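Local coordinates for FOG-3 protein (Caenorhabditis elegans, PDB 5TD6), which binds RNA and multimerises to specify sperm fate in the nematode germline, and as a BTG/Tob family member may act as a transcription corepressor, at residues N10-Y15 with M88-N93. The protein carries 2 engineered substitutions. Residues are numbered along the deposited sequence; the frame is centred on the assembly and turned at random.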
loop_
_atom_site.group_PDB
_atom_site.type_symbol
_atom_site.label_atom_id
_atom_site.label_comp_id
_atom_site.label_asym_id
_atom_site.label_seq_id
_atom_site.Cartn_x
_atom_site.Cartn_y
_atom_site.Cartn_z
ATOM N N ASN B 10 4.485 -4.839 0.441
ATOM C CA ASN B 10 4.044 -3.889 1.456
ATOM C C ASN B 10 3.064 -4.552 2.424
ATOM O O ASN B 10 3.072 -4.260 3.621
ATOM C CB ASN B 10 3.463 -2.640 0.799
ATOM C CG ASN B 10 4.554 -1.749 0.252
ATOM O OD1 ASN B 10 5.717 -2.033 0.466
ATOM N ND2 ASN B 10 4.195 -0.674 -0.427
ATOM N N PHE B 11 2.257 -5.475 1.916
ATOM C CA PHE B 11 1.407 -6.285 2.789
ATOM C C PHE B 11 2.219 -7.016 3.862
ATOM O O PHE B 11 1.878 -6.989 5.047
ATOM C CB PHE B 11 0.613 -7.309 1.968
ATOM C CG PHE B 11 -0.298 -8.181 2.812
ATOM C CD1 PHE B 11 -1.555 -7.737 3.189
ATOM C CD2 PHE B 11 0.114 -9.432 3.238
ATOM C CE1 PHE B 11 -2.393 -8.523 3.942
ATOM C CE2 PHE B 11 -0.728 -10.227 4.003
ATOM C CZ PHE B 11 -1.974 -9.767 4.362
ATOM N N VAL B 12 3.289 -7.672 3.439
ATOM C CA VAL B 12 4.148 -8.398 4.363
ATOM C C VAL B 12 4.858 -7.455 5.346
ATOM O O VAL B 12 4.923 -7.729 6.548
ATOM C CB VAL B 12 5.199 -9.233 3.600
ATOM C CG1 VAL B 12 6.148 -9.937 4.582
ATOM C CG2 VAL B 12 4.504 -10.257 2.700
ATOM N N CYS B 13 5.389 -6.350 4.834
ATOM C CA CYS B 13 6.100 -5.380 5.661
ATOM C C CYS B 13 5.210 -4.677 6.681
ATOM O O CYS B 13 5.715 -4.201 7.696
ATOM C CB CYS B 13 6.797 -4.344 4.784
ATOM S SG CYS B 13 8.215 -5.065 3.916
ATOM N N ARG B 14 3.899 -4.621 6.442
ATOM C CA ARG B 14 3.005 -4.022 7.441
ATOM C C ARG B 14 2.945 -4.850 8.731
ATOM O O ARG B 14 2.477 -4.353 9.765
ATOM C CB ARG B 14 1.589 -3.796 6.867
ATOM C CG ARG B 14 1.544 -2.566 5.898
ATOM C CD ARG B 14 0.101 -2.110 5.537
ATOM N NE ARG B 14 -0.658 -3.067 4.709
ATOM C CZ ARG B 14 -0.581 -3.156 3.375
ATOM N NH1 ARG B 14 0.238 -2.364 2.679
ATOM N NH2 ARG B 14 -1.335 -4.033 2.725
ATOM N N TYR B 15 3.425 -6.097 8.688
ATOM C CA TYR B 15 3.602 -6.881 9.926
ATOM C C TYR B 15 4.905 -6.524 10.655
ATOM O O TYR B 15 5.078 -6.838 11.852
ATOM C CB TYR B 15 3.608 -8.386 9.642
ATOM C CG TYR B 15 2.257 -8.988 9.304
ATOM C CD1 TYR B 15 1.328 -9.282 10.295
ATOM C CD2 TYR B 15 1.925 -9.280 7.989
ATOM C CE1 TYR B 15 0.090 -9.844 9.979
ATOM C CE2 TYR B 15 0.697 -9.840 7.664
ATOM C CZ TYR B 15 -0.215 -10.116 8.659
ATOM O OH TYR B 15 -1.432 -10.671 8.325
ATOM N N MET B 88 -0.125 -18.460 6.336
ATOM C CA MET B 88 -0.937 -17.641 5.440
ATOM C C MET B 88 -0.519 -17.852 3.988
ATOM O O MET B 88 0.673 -17.871 3.676
ATOM C CB MET B 88 -0.818 -16.178 5.817
ATOM C CG MET B 88 -1.587 -15.257 4.908
ATOM S SD MET B 88 -1.379 -13.593 5.507
ATOM C CE MET B 88 -2.476 -13.567 6.930
ATOM N N ILE B 89 -1.495 -18.034 3.102
ATOM C CA ILE B 89 -1.198 -18.226 1.690
ATOM C C ILE B 89 -1.575 -16.953 0.937
ATOM O O ILE B 89 -2.698 -16.472 1.056
ATOM C CB ILE B 89 -1.940 -19.443 1.100
ATOM C CG1 ILE B 89 -1.590 -20.717 1.882
ATOM C CG2 ILE B 89 -1.592 -19.635 -0.366
ATOM C CD1 ILE B 89 -2.656 -21.776 1.809
ATOM N N ILE B 90 -0.615 -16.400 0.202
ATOM C CA ILE B 90 -0.778 -15.125 -0.504
ATOM C C ILE B 90 -0.589 -15.340 -2.001
ATOM O O ILE B 90 0.346 -16.013 -2.430
ATOM C CB ILE B 90 0.231 -14.071 -0.005
ATOM C CG1 ILE B 90 0.195 -13.999 1.521
ATOM C CG2 ILE B 90 -0.066 -12.686 -0.609
ATOM C CD1 ILE B 90 1.258 -13.089 2.121
ATOM N N PHE B 91 -1.512 -14.795 -2.784
ATOM C CA PHE B 91 -1.504 -14.935 -4.236
ATOM C C PHE B 91 -1.270 -13.572 -4.867
ATOM O O PHE B 91 -1.773 -12.556 -4.375
ATOM C CB PHE B 91 -2.839 -15.500 -4.757
ATOM C CG PHE B 91 -3.139 -16.910 -4.310
ATOM C CD1 PHE B 91 -3.621 -17.169 -3.035
ATOM C CD2 PHE B 91 -2.967 -17.974 -5.178
ATOM C CE1 PHE B 91 -3.908 -18.462 -2.634
ATOM C CE2 PHE B 91 -3.248 -19.275 -4.778
ATOM C CZ PHE B 91 -3.717 -19.517 -3.503
ATOM N N ALA B 92 -0.517 -13.557 -5.956
ATOM C CA ALA B 92 -0.343 -12.360 -6.757
ATOM C C ALA B 92 -0.547 -12.732 -8.218
ATOM O O ALA B 92 0.212 -13.520 -8.782
ATOM C CB ALA B 92 1.027 -11.743 -6.527
ATOM N N ASN B 93 -1.610 -12.180 -8.801
ATOM C CA ASN B 93 -1.950 -12.317 -10.207
ATOM C C ASN B 93 -2.000 -10.934 -10.867
ATOM O O ASN B 93 -2.164 -9.926 -10.171
ATOM C CB ASN B 93 -3.318 -12.986 -10.369
ATOM C CG ASN B 93 -3.351 -14.414 -9.856
ATOM O OD1 ASN B 93 -2.326 -15.096 -9.795
ATOM N ND2 ASN B 93 -4.552 -14.882 -9.506
#
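F11 is the main helix-side contributor to the apolar contact between helix 2-13 and the start of strand 89-93 with M88 just before it. Its CG lies anti to the backbone N (chi1 -180°), which projects the ring tip to tip against M88. The sulfur sits beside the ring rather than over it, M88 SD lying 86° off the F11 ring normal. In this edge-on Met-aromatic contact M88 SD comes 3.7 Å from F11 CE2. I90 crosses the same ring obliquely, its CD1 4.0 Å from F11 CE2. An alanine in place of F11 removes the ring and with it the contacts to M88 SD and I90 CD1, which would probably loosen the packing of helix on strand. V12 adds a looser touch, CG2 standing 4.3 Å from I90 CD1. Y15 follows, its hydroxyl meeting the bent end of M88: after two extended torsions, chi3 of -76° turns CE to within 3.4 Å of Y15 OH. No hydrogen bond links the segments, and the nearest CA atoms, those of V12 and I90, are 9.7 Å apart, so side chains alone span the gap. Within the BTG/Tob domain, the N-terminal helix thus packs against the antiparallel sheet: F11 and M88 both also touch V99 of the adjacent strand 96-100, while V12 packs on F28 of helix 22-41 and I90 pairs through its backbone with I58 of strand 58-59.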